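Local coordinates for protein nucleocapsid (Equine arteritis virus, PDB 2I9F) that forms, through this capsid-forming domain, the dimeric building block of the arterivirus nucleocapsid and, in its full-length form, probably binds the viral RNA, at residues V54-K57 against Q58-R61; H15-N18 against Q19-A23. All coordinates share one frame; numbering follows the deposited sequence.

Interaction 1: V54-K57 against Q58-R61; sequences VPTK and QIQR. With GOL (glycerol), chain F.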
ATOM      1  N   VAL A  54       4.486  -5.773   0.482  1.00 10.12           N
ATOM      2  CA  VAL A  54       5.357  -6.901   0.738  1.00  9.53           C
ATOM      3  C   VAL A  54       4.568  -8.145   0.485  1.00 10.26           C
ATOM      4  O   VAL A  54       3.568  -8.393   1.155  1.00  9.46           O
ATOM      5  CB  VAL A  54       5.916  -6.883   2.171  1.00  9.24           C
ATOM      6  CG1 VAL A  54       6.924  -8.032   2.380  1.00 10.44           C
ATOM      7  CG2 VAL A  54       6.546  -5.529   2.434  1.00  7.96           C
ATOM      8  N   PRO A  55       5.032  -8.965  -0.497  1.00 10.65           N
ATOM      9  CA  PRO A  55       4.281 -10.142  -0.806  1.00 11.04           C
ATOM     10  C   PRO A  55       4.402 -11.197   0.297  1.00 11.91           C
ATOM     11  O   PRO A  55       5.251 -11.085   1.209  1.00 12.34           O
ATOM     12  CB  PRO A  55       4.880 -10.601  -2.157  1.00 11.30           C
ATOM     13  CG  PRO A  55       6.297 -10.092  -2.108  1.00 10.58           C
ATOM     14  CD  PRO A  55       6.253  -8.825  -1.322  1.00 11.02           C
ATOM     15  N   THR A  56       3.502 -12.161   0.259  1.00 12.81           N
ATOM     16  CA  THR A  56       3.530 -13.307   1.202  1.00 15.46           C
ATOM     17  C   THR A  56       4.914 -14.004   1.245  1.00 15.79           C
ATOM     18  O   THR A  56       5.720 -13.913   0.282  1.00 14.54           O
ATOM     19  CB  THR A  56       2.472 -14.311   0.814  1.00 15.30           C
ATOM     20  OG1 THR A  56       2.295 -15.224   1.886  1.00 22.02           O
ATOM     21  CG2 THR A  56       2.881 -15.069  -0.453  1.00 14.83           C
ATOM     22  N   LYS A  57       5.214 -14.657   2.358  1.00 15.66           N
ATOM     23  CA  LYS A  57       6.577 -15.190   2.597  1.00 16.81           C
ATOM     24  C   LYS A  57       7.293 -15.930   1.436  1.00 17.63           C
ATOM     25  O   LYS A  57       8.458 -15.618   1.150  1.00 17.45           O
ATOM     26  CB  LYS A  57       6.582 -16.079   3.842  1.00 16.60           C
ATOM     27  CG  LYS A  57       8.010 -16.473   4.334  1.00 18.36           C
ATOM     28  CD  LYS A  57       8.791 -15.200   4.667  1.00 23.42           C
ATOM     29  CE  LYS A  57       9.990 -15.428   5.597  1.00 26.18           C
ATOM     30  NZ  LYS A  57      10.770 -14.190   5.857  1.00 23.36           N
ATOM     31  N   GLN A  58       6.617 -16.898   0.812  1.00 18.63           N
ATOM     32  CA  GLN A  58       7.182 -17.748  -0.271  1.00 22.01           C
ATOM     33  C   GLN A  58       7.724 -16.908  -1.417  1.00 22.32           C
ATOM     34  O   GLN A  58       8.781 -17.203  -1.972  1.00 21.65           O
ATOM     35  CB  GLN A  58       6.108 -18.673  -0.858  1.00 22.25           C
ATOM     36  CG  GLN A  58       5.186 -19.310   0.212  1.00 29.40           C
ATOM     37  CD  GLN A  58       3.789 -19.630  -0.331  1.00 36.90           C
ATOM     38  OE1 GLN A  58       3.607 -20.632  -1.017  1.00 42.85           O
ATOM     39  NE2 GLN A  58       2.796 -18.784  -0.012  1.00 37.08           N
ATOM     40  N   ILE A  59       6.980 -15.856  -1.749  1.00 22.25           N
ATOM     41  CA  ILE A  59       7.359 -14.918  -2.828  1.00 23.44           C
ATOM     42  C   ILE A  59       8.388 -13.897  -2.340  1.00 24.52           C
ATOM     43  O   ILE A  59       9.353 -13.598  -3.046  1.00 22.72           O
ATOM     44  CB  ILE A  59       6.121 -14.233  -3.434  1.00 23.47           C
ATOM     45  CG1 ILE A  59       5.272 -15.311  -4.106  1.00 23.58           C
ATOM     46  CG2 ILE A  59       6.545 -13.111  -4.518  1.00 22.73           C
ATOM     47  CD1 ILE A  59       3.844 -14.913  -4.325  1.00 26.23           C
ATOM     48  N   GLN A  60       8.160 -13.354  -1.138  1.00 25.72           N
ATOM     49  CA  GLN A  60       9.150 -12.516  -0.482  1.00 27.57           C
ATOM     50  C   GLN A  60      10.587 -13.112  -0.464  1.00 29.48           C
ATOM     51  O   GLN A  60      11.547 -12.418  -0.845  1.00 29.41           O
ATOM     52  CB  GLN A  60       8.692 -12.172   0.930  1.00 27.39           C
ATOM     53  CG  GLN A  60       9.729 -11.376   1.659  1.00 28.40           C
ATOM     54  CD  GLN A  60       9.919  -9.966   1.128  1.00 31.90           C
ATOM     55  OE1 GLN A  60      10.537  -9.143   1.801  1.00 34.11           O
ATOM     56  NE2 GLN A  60       9.403  -9.675  -0.079  1.00 33.42           N
ATOM     57  N   ARG A  61      10.731 -14.361  -0.012  1.00 31.47           N
ATOM     58  CA  ARG A  61      11.985 -15.141  -0.159  1.00 34.13           C
ATOM     59  C   ARG A  61      12.667 -14.988  -1.535  1.00 35.03           C
ATOM     60  O   ARG A  61      13.867 -14.752  -1.608  1.00 35.92           O
ATOM     61  CB  ARG A  61      11.715 -16.636   0.086  1.00 34.40           C
ATOM     62  CG  ARG A  61      11.454 -17.044   1.530  1.00 36.00           C
ATOM     63  CD  ARG A  61      11.470 -18.592   1.685  1.00 39.64           C
ATOM     64  NE  ARG A  61      10.127 -19.178   1.851  1.00 43.16           N
ATOM     65  CZ  ARG A  61       9.599 -19.568   3.015  1.00 42.85           C
ATOM     66  NH1 ARG A  61      10.296 -19.437   4.135  1.00 43.58           N
ATOM     67  NH2 ARG A  61       8.370 -20.091   3.074  1.00 43.28           N
TER
HETATM   68  C1  GOL F 306      13.478 -18.753   4.933  0.50 38.77           C
HETATM   69  O1  GOL F 306      12.658 -19.809   5.386  0.50 40.43           O
HETATM   70  C2  GOL F 306      12.828 -17.418   5.276  0.50 35.77           C
HETATM   71  O2  GOL F 306      12.792 -17.292   6.685  0.50 31.79           O
HETATM   72  C3  GOL F 306      13.563 -16.249   4.601  0.50 35.69           C
HETATM   73  O3  GOL F 306      12.663 -15.345   3.963  0.50 34.40           O

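Interaction 2: H15-N18 against Q19-A23; sequences HDLN and QQERA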
ATOM      1  N   HIS A  15       9.762 -11.288 -14.543  1.00 16.68           N
ATOM      2  CA  HIS A  15      10.800 -12.112 -15.172  1.00 17.90           C
ATOM      3  C   HIS A  15      11.427 -13.208 -14.259  1.00 20.04           C
ATOM      4  O   HIS A  15      12.004 -14.192 -14.739  1.00 20.34           O
ATOM      5  CB  HIS A  15      11.874 -11.159 -15.661  1.00 17.33           C
ATOM      6  CG  HIS A  15      13.003 -11.824 -16.387  1.00 16.75           C
ATOM      7  ND1 HIS A  15      14.137 -12.259 -15.739  1.00 20.99           N
ATOM      8  CD2 HIS A  15      13.177 -12.107 -17.694  1.00 16.68           C
ATOM      9  CE1 HIS A  15      14.970 -12.781 -16.626  1.00 20.28           C
ATOM     10  NE2 HIS A  15      14.414 -12.695 -17.823  1.00 21.86           N
ATOM     11  N   ASP A  16      11.352 -13.015 -12.941  1.00 20.76           N
ATOM     12  CA  ASP A  16      11.977 -13.919 -12.010  1.00 21.21           C
ATOM     13  C   ASP A  16      10.957 -14.862 -11.370  1.00 22.10           C
ATOM     14  O   ASP A  16      11.333 -15.639 -10.501  1.00 23.31           O
ATOM     15  CB  ASP A  16      12.668 -13.108 -10.886  1.00 22.82           C
ATOM     16  CG  ASP A  16      13.745 -12.147 -11.395  1.00 23.03           C
ATOM     17  OD1 ASP A  16      14.355 -12.420 -12.446  1.00 21.73           O
ATOM     18  OD2 ASP A  16      14.000 -11.127 -10.714  1.00 24.39           O
ATOM     19  N   LEU A  17       9.674 -14.793 -11.751  1.00 21.94           N
ATOM     20  CA  LEU A  17       8.590 -15.433 -10.961  1.00 23.49           C
ATOM     21  C   LEU A  17       7.873 -16.457 -11.755  1.00 23.48           C
ATOM     22  O   LEU A  17       7.755 -16.306 -12.954  1.00 24.17           O
ATOM     23  CB  LEU A  17       7.553 -14.403 -10.478  1.00 24.43           C
ATOM     24  CG  LEU A  17       8.009 -13.302  -9.530  1.00 24.80           C
ATOM     25  CD1 LEU A  17       6.864 -12.323  -9.372  1.00 28.27           C
ATOM     26  CD2 LEU A  17       8.505 -13.847  -8.156  1.00 24.93           C
ATOM     27  N   ASN A  18       7.379 -17.499 -11.110  1.00 23.65           N
ATOM     28  CA  ASN A  18       6.679 -18.532 -11.870  1.00 24.16           C
ATOM     29  C   ASN A  18       5.194 -18.215 -12.078  1.00 23.43           C
ATOM     30  O   ASN A  18       4.715 -17.192 -11.596  1.00 23.13           O
ATOM     31  CB  ASN A  18       6.944 -19.949 -11.304  1.00 23.67           C
ATOM     32  CG  ASN A  18       6.452 -20.127  -9.884  1.00 25.01           C
ATOM     33  OD1 ASN A  18       7.153 -20.715  -9.042  1.00 28.10           O
ATOM     34  ND2 ASN A  18       5.256 -19.688  -9.617  1.00 18.81           N
ATOM     35  N   GLN A  19       4.455 -19.069 -12.778  1.00 21.58           N
ATOM     36  CA  GLN A  19       3.049 -18.735 -13.061  1.00 22.37           C
ATOM     37  C   GLN A  19       2.187 -18.568 -11.799  1.00 21.86           C
ATOM     38  O   GLN A  19       1.344 -17.665 -11.718  1.00 22.13           O
ATOM     39  CB  GLN A  19       2.405 -19.752 -14.006  1.00 22.33           C
ATOM     40  CG  GLN A  19       1.120 -19.217 -14.639  1.00 24.94           C
ATOM     41  CD  GLN A  19      -0.137 -19.989 -14.225  1.00 29.95           C
ATOM     42  OE1 GLN A  19      -0.471 -20.093 -13.032  1.00 31.57           O
ATOM     43  NE2 GLN A  19      -0.852 -20.535 -15.226  1.00 31.79           N
ATOM     44  N   GLN A  20       2.402 -19.464 -10.844  1.00 20.83           N
ATOM     45  CA  GLN A  20       1.659 -19.460  -9.608  1.00 21.09           C
ATOM     46  C   GLN A  20       1.960 -18.207  -8.832  1.00 18.69           C
ATOM     47  O   GLN A  20       1.064 -17.607  -8.267  1.00 19.55           O
ATOM     48  CB  GLN A  20       1.984 -20.703  -8.757  1.00 21.49           C
ATOM     49  CG  GLN A  20       1.266 -20.665  -7.405  1.00 25.78           C
ATOM     50  CD  GLN A  20       1.717 -21.693  -6.376  1.00 33.78           C
ATOM     51  OE1 GLN A  20       2.376 -22.711  -6.683  1.00 35.56           O
ATOM     52  NE2 GLN A  20       1.322 -21.448  -5.125  1.00 37.04           N
ATOM     53  N   GLU A  21       3.236 -17.825  -8.789  1.00 17.52           N
ATOM     54  CA  GLU A  21       3.665 -16.616  -8.092  1.00 16.57           C
ATOM     55  C   GLU A  21       3.039 -15.390  -8.754  1.00 15.68           C
ATOM     56  O   GLU A  21       2.494 -14.523  -8.074  1.00 14.73           O
ATOM     57  CB  GLU A  21       5.190 -16.512  -8.081  1.00 15.38           C
ATOM     58  CG  GLU A  21       5.786 -17.600  -7.176  1.00 21.18           C
ATOM     59  CD  GLU A  21       7.284 -17.768  -7.334  1.00 24.82           C
ATOM     60  OE1 GLU A  21       7.822 -17.447  -8.411  1.00 20.33           O
ATOM     61  OE2 GLU A  21       7.923 -18.224  -6.355  1.00 27.73           O
ATOM     62  N   ARG A  22       3.128 -15.323 -10.076  1.00 14.59           N
ATOM     63  CA  ARG A  22       2.456 -14.247 -10.830  1.00 15.53           C
ATOM     64  C   ARG A  22       0.973 -14.182 -10.557  1.00 15.07           C
ATOM     65  O   ARG A  22       0.511 -13.100 -10.287  1.00 16.39           O
ATOM     66  CB  ARG A  22       2.664 -14.393 -12.337  1.00 14.56           C
ATOM     67  CG  ARG A  22       4.027 -14.087 -12.780  1.00 18.05           C
ATOM     68  CD  ARG A  22       4.282 -14.581 -14.242  1.00 24.43           C
ATOM     69  NE  ARG A  22       3.249 -14.135 -15.189  1.00 31.96           N
ATOM     70  CZ  ARG A  22       2.601 -14.922 -16.065  1.00 34.63           C
ATOM     71  NH1 ARG A  22       2.839 -16.246 -16.150  1.00 33.78           N
ATOM     72  NH2 ARG A  22       1.694 -14.380 -16.867  1.00 33.51           N
ATOM     73  N   ALA A  23       0.233 -15.314 -10.672  1.00 15.12           N
ATOM     74  CA  ALA A  23      -1.218 -15.358 -10.373  1.00 14.47           C
ATOM     75  C   ALA A  23      -1.519 -14.843  -8.933  1.00 14.89           C
ATOM     76  O   ALA A  23      -2.443 -14.039  -8.733  1.00 14.61           O
ATOM     77  CB  ALA A  23      -1.828 -16.810 -10.604  1.00 14.89           C
TER
HETATM   78  O   HOH W   1      10.229 -18.023  -8.886  1.00 37.71           O

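Interaction 1: V54-K57 against Q58-R61
Lys57 and Arg61, one helical turn apart, meet where CG of Lys57 lies over the centre of one face of the Arg61 guanidinium, 3.6 Å above its plane. With CG opposite the backbone N (chi1 -169°) and a bend at chi2, the lysine lays aliphatic carbon on the cation while NZ swings away. A glycerol, probably from the crystallisation liquor, bridges the two: Lys57 NZ donates to its O3 at 2.9 Å, and Arg61 NH1 makes a weak bond to its O1. Rigid, apolar Pro55 points toward the helix, its CB 3.8 Å from CG2 of Ile59 and its CD 3.5 Å from NE2 of Gln60, whose amide also abuts CG1 of Val54. Backbone bonds form the first helical turn. Gln60 N bonds almost straight to Thr56 O at 2.9 Å, Ile59 N only weakly to the same oxygen, and Arg61 N to Lys57 O at 2.8 Å. Thr56 occupies the N-cap position but makes no capping bond with its side chain. Val54 O accepts a hydrogen bond from His8, a tag residue of the second subunit. The turn leads from strand 47-53 into helix 57-63, and Pro55 and Ile59 both rest on Leu25 of helix 19-34.

Interaction 2: H15-N18 against Q19-A23
Asp16 and Glu21 are joined by a water, which donates to the backbone O of Asp16 and, at a suspiciously short 2.5 Å, to OE1 of Glu21. The exposed Asp16 carboxylate turns instead to His15, whose ND1 gives OD1 a weak hydrogen bond at the edge of the ring. Leu17 comes next, and its CB and CD2 each lie 3.7 Å from OE1 of Glu21, so that a branched apolar side chain flanks the carboxylate; it also reaches Val63 of helix 57-63. At Asn18, the N-cap of helix 19-34, the backbone N-H points nearly straight to OE1 of Glu21 at 2.7 Å. The carboxylate receives it on its anti side, 22° out of plane. Glutamate three residues beyond the N-cap is long enough for this return bond: CG stands anti to the carbonyl carbon (chi1 -69°) and the chain is extended beyond it. The Asn18 amide stacks on the carboxylate, the two planes 16° apart. Asn18 O then accepts the first helical bond, from Arg22 N at 2.9 Å, while CG of Arg22 packs 3.4 Å from that oxygen. The far end of Arg22 belongs to the assembly, its NH2 bonding to Met34 O of the third subunit. OE1 of Glu21 thus takes two donors, and OE2 forms a salt bridge with Lys62. Such a setting would probably stabilise the charged form of the carboxylate of this largely buried residue, and the helix N-terminus should add to that effect.

In the fold
Interactions 1 and 2 are the N-terminal turns of the chain's two helices, 57-63 and 19-34, and their centres lie about 12 Å apart. They touch directly through Ile59, whose CG1 packs 3.9 Å from CG of Glu21 and whose CG2 is 4.2 Å from CD2 of Leu17. Glu21 therefore serves both: its carboxylate ties back to the start of its own helix, while its aliphatic CG packs against the other helix. Both reach the third subunit, interaction 1 through Val54 and Pro55, interaction 2 through Arg22. The bound sodium ion, about 4 Å from the Val54 side chain, lies beside interaction 1.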